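Local structure of SsfS6 (Streptomyces sp. SF2575, 4FZR) at residues S51-P56 / C69-M74. The protein is a GT-B-fold protein related to the erythromycin biosynthesis protein CIII, built from two Rossmann-like domains. Numbering follows the deposited sequence.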
ATOM      1  N   SER A  51     -10.921  10.835   9.746  1.00 23.01           N
ATOM      2  CA  SER A  51     -12.130  11.539   9.329  1.00 23.53           C
ATOM      3  C   SER A  51     -12.634  11.006   7.986  1.00 22.36           C
ATOM      4  O   SER A  51     -11.849  10.548   7.155  1.00 22.92           O
ATOM      5  CB  SER A  51     -11.874  13.045   9.244  1.00 16.58           C
ATOM      6  OG  SER A  51     -10.941  13.350   8.221  1.00 18.02           O
ATOM      7  N   GLU A  52     -13.946  11.074   7.784  1.00 23.49           N
ATOM      8  CA  GLU A  52     -14.588  10.529   6.591  1.00 22.54           C
ATOM      9  C   GLU A  52     -13.894  10.961   5.304  1.00 22.09           C
ATOM     10  O   GLU A  52     -13.788  10.181   4.355  1.00 27.94           O
ATOM     11  CB  GLU A  52     -16.051  10.967   6.543  1.00 30.12           C
ATOM     12  CG  GLU A  52     -16.812  10.447   5.334  1.00 35.47           C
ATOM     13  CD  GLU A  52     -17.208   8.992   5.486  1.00 51.36           C
ATOM     14  OE1 GLU A  52     -17.776   8.641   6.542  1.00 56.88           O
ATOM     15  OE2 GLU A  52     -16.943   8.199   4.557  1.00 53.68           O
ATOM     16  N   ASN A  53     -13.431  12.205   5.269  1.00 18.10           N
ATOM     17  CA  ASN A  53     -12.842  12.763   4.053  1.00 19.03           C
ATOM     18  C   ASN A  53     -11.440  12.236   3.743  1.00 17.97           C
ATOM     19  O   ASN A  53     -10.899  12.485   2.665  1.00 17.31           O
ATOM     20  CB  ASN A  53     -12.837  14.295   4.104  1.00 16.31           C
ATOM     21  CG  ASN A  53     -12.039  14.846   5.271  1.00 18.98           C
ATOM     22  OD1 ASN A  53     -12.409  14.672   6.431  1.00 20.69           O
ATOM     23  ND2 ASN A  53     -10.946  15.534   4.964  1.00 16.22           N
HETATM   24  N   MSE A  54     -10.857  11.499   4.683  1.00 16.69           N
HETATM   25  CA  MSE A  54      -9.563  10.866   4.453  1.00 17.85           C
HETATM   26  C   MSE A  54      -9.717   9.451   3.879  1.00 17.60           C
HETATM   27  O   MSE A  54      -8.733   8.819   3.503  1.00 14.29           O
HETATM   28  CB  MSE A  54      -8.755  10.837   5.754  1.00 17.11           C
HETATM   29  CG  MSE A  54      -8.209  12.204   6.179  1.00 22.54           C
HETATM   30 SE   MSE A  54      -6.922  12.923   4.901  1.00 29.51          SE
HETATM   31  CE  MSE A  54      -8.108  14.021   3.799  1.00 29.44           C
ATOM     32  N   GLY A  55     -10.957   8.972   3.792  1.00 16.56           N
ATOM     33  CA  GLY A  55     -11.239   7.635   3.295  1.00 18.99           C
ATOM     34  C   GLY A  55     -10.494   7.266   2.026  1.00 19.87           C
ATOM     35  O   GLY A  55      -9.789   6.258   1.994  1.00 14.85           O
ATOM     36  N   PRO A  56     -10.654   8.074   0.967  1.00 20.42           N
ATOM     37  CA  PRO A  56     -10.015   7.817  -0.330  1.00 24.00           C
ATOM     38  C   PRO A  56      -8.485   7.807  -0.269  1.00 20.67           C
ATOM     39  O   PRO A  56      -7.845   7.067  -1.018  1.00 21.62           O
ATOM     40  CB  PRO A  56     -10.497   8.986  -1.198  1.00 19.23           C
ATOM     41  CG  PRO A  56     -11.750   9.447  -0.559  1.00 15.82           C
ATOM     42  CD  PRO A  56     -11.564   9.231   0.912  1.00 21.04           C
ATOM     43  N   CYS A  69     -15.233  10.395  12.273  1.00 25.58           N
ATOM     44  CA  CYS A  69     -16.060  11.592  12.324  1.00 25.67           C
ATOM     45  C   CYS A  69     -16.371  12.027  10.897  1.00 35.80           C
ATOM     46  O   CYS A  69     -15.693  11.606   9.960  1.00 30.29           O
ATOM     47  CB  CYS A  69     -15.358  12.718  13.096  1.00 27.54           C
ATOM     48  SG  CYS A  69     -13.925  13.455  12.268  1.00 29.51           S
ATOM     49  N   PRO A  70     -17.413  12.857  10.722  1.00 41.01           N
ATOM     50  CA  PRO A  70     -17.735  13.354   9.378  1.00 31.46           C
ATOM     51  C   PRO A  70     -16.593  14.168   8.781  1.00 25.87           C
ATOM     52  O   PRO A  70     -15.632  14.476   9.482  1.00 30.30           O
ATOM     53  CB  PRO A  70     -18.957  14.246   9.619  1.00 36.10           C
ATOM     54  CG  PRO A  70     -19.564  13.730  10.882  1.00 32.36           C
ATOM     55  CD  PRO A  70     -18.407  13.282  11.723  1.00 28.45           C
ATOM     56  N   SER A  71     -16.696  14.506   7.499  1.00 25.33           N
ATOM     57  CA  SER A  71     -15.659  15.281   6.821  1.00 22.79           C
ATOM     58  C   SER A  71     -15.265  16.527   7.630  1.00 29.64           C
ATOM     59  O   SER A  71     -16.110  17.171   8.248  1.00 26.62           O
ATOM     60  CB  SER A  71     -16.132  15.680   5.421  1.00 23.59           C
ATOM     61  OG  SER A  71     -15.173  16.493   4.773  1.00 34.19           O
ATOM     62  N   LEU A  72     -13.975  16.855   7.626  1.00 30.44           N
ATOM     63  CA  LEU A  72     -13.437  17.903   8.490  1.00 29.89           C
ATOM     64  C   LEU A  72     -12.159  18.496   7.924  1.00 35.52           C
ATOM     65  O   LEU A  72     -11.384  17.806   7.272  1.00 40.67           O
ATOM     66  CB  LEU A  72     -13.086  17.312   9.853  1.00 33.14           C
ATOM     67  CG  LEU A  72     -13.916  17.660  11.087  1.00 41.07           C
ATOM     68  CD1 LEU A  72     -13.155  17.261  12.341  1.00 41.76           C
ATOM     69  CD2 LEU A  72     -14.277  19.129  11.134  1.00 42.11           C
ATOM     70  N   ASP A  73     -11.925  19.770   8.205  1.00 31.78           N
ATOM     71  CA  ASP A  73     -10.637  20.382   7.938  1.00 33.69           C
ATOM     72  C   ASP A  73     -10.207  21.101   9.204  1.00 33.32           C
ATOM     73  O   ASP A  73     -11.024  21.388  10.072  1.00 28.24           O
ATOM     74  CB  ASP A  73     -10.716  21.318   6.733  1.00 34.10           C
ATOM     75  CG  ASP A  73     -11.036  20.574   5.450  1.00 60.01           C
ATOM     76  OD1 ASP A  73     -10.615  19.405   5.327  1.00 69.14           O
ATOM     77  OD2 ASP A  73     -11.718  21.143   4.573  1.00 69.98           O
HETATM   78  N   MSE A  74      -8.913  21.347   9.329  1.00 28.06           N
HETATM   79  CA  MSE A  74      -8.375  21.877  10.574  1.00 31.36           C
HETATM   80  C   MSE A  74      -8.900  23.270  10.955  1.00 32.27           C
HETATM   81  O   MSE A  74      -9.244  23.497  12.115  1.00 32.46           O
HETATM   82  CB  MSE A  74      -6.848  21.873  10.535  1.00 35.95           C
HETATM   83  CG  MSE A  74      -6.229  20.560  10.986  1.00 44.07           C
HETATM   84 SE   MSE A  74      -6.775  20.045  12.792  1.00 62.56          SE
HETATM   85  CE  MSE A  74      -6.533  21.759  13.702  1.00 25.67           C
TER
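At the carboxyl end of the N-terminal parallel sheet of this GT-B fold, Ser51, Glu52 and Asn53, where strand 45-51 turns toward helix 55-60, meet Cys69 to Asp73, the loop that leaves edge strand 65-67. The first link is between main chains: Glu52 N donates to Cys69 O at 2.8 Å. Beside it, Ser51 CB rests against Cys69 SG at 3.7 Å, and both side chains touch Met111 of helix 93-122. The second link is made by the Asn53 amide. Its CG sits between the backbone N and the carbonyl carbon (chi1 60°), on the side of the 69-73 segment. OD1 accepts from Leu72 N at 2.9 Å. Ser51 OG donates to the same OD1 at 2.7 Å. The two donors lie above opposite faces of the amide plane, the Leu72 one 63° out of it. ND2 gives a weak, bent bond to Leu72 O (3.3 Å, 120° at the hydrogen) and a further hydrogen bond to Cys24 O. Ser71 OG sits over the face of the Asn53 amide on the Leu72 N side, near CG, and 3.3 Å from Asn53 CB. Glu52 CB lies over the peptide between Pro70 and Ser71; the chain then bends at chi2 and carries the carboxylate off the 69-73 segment, and the residue packs on Gln216 of the second subunit. With OD1 accepting twice and ND2 bonded to Cys24 O, the orientation of the amide is set, and one asparagine side chain ties together three loops at the carboxyl end of the sheet.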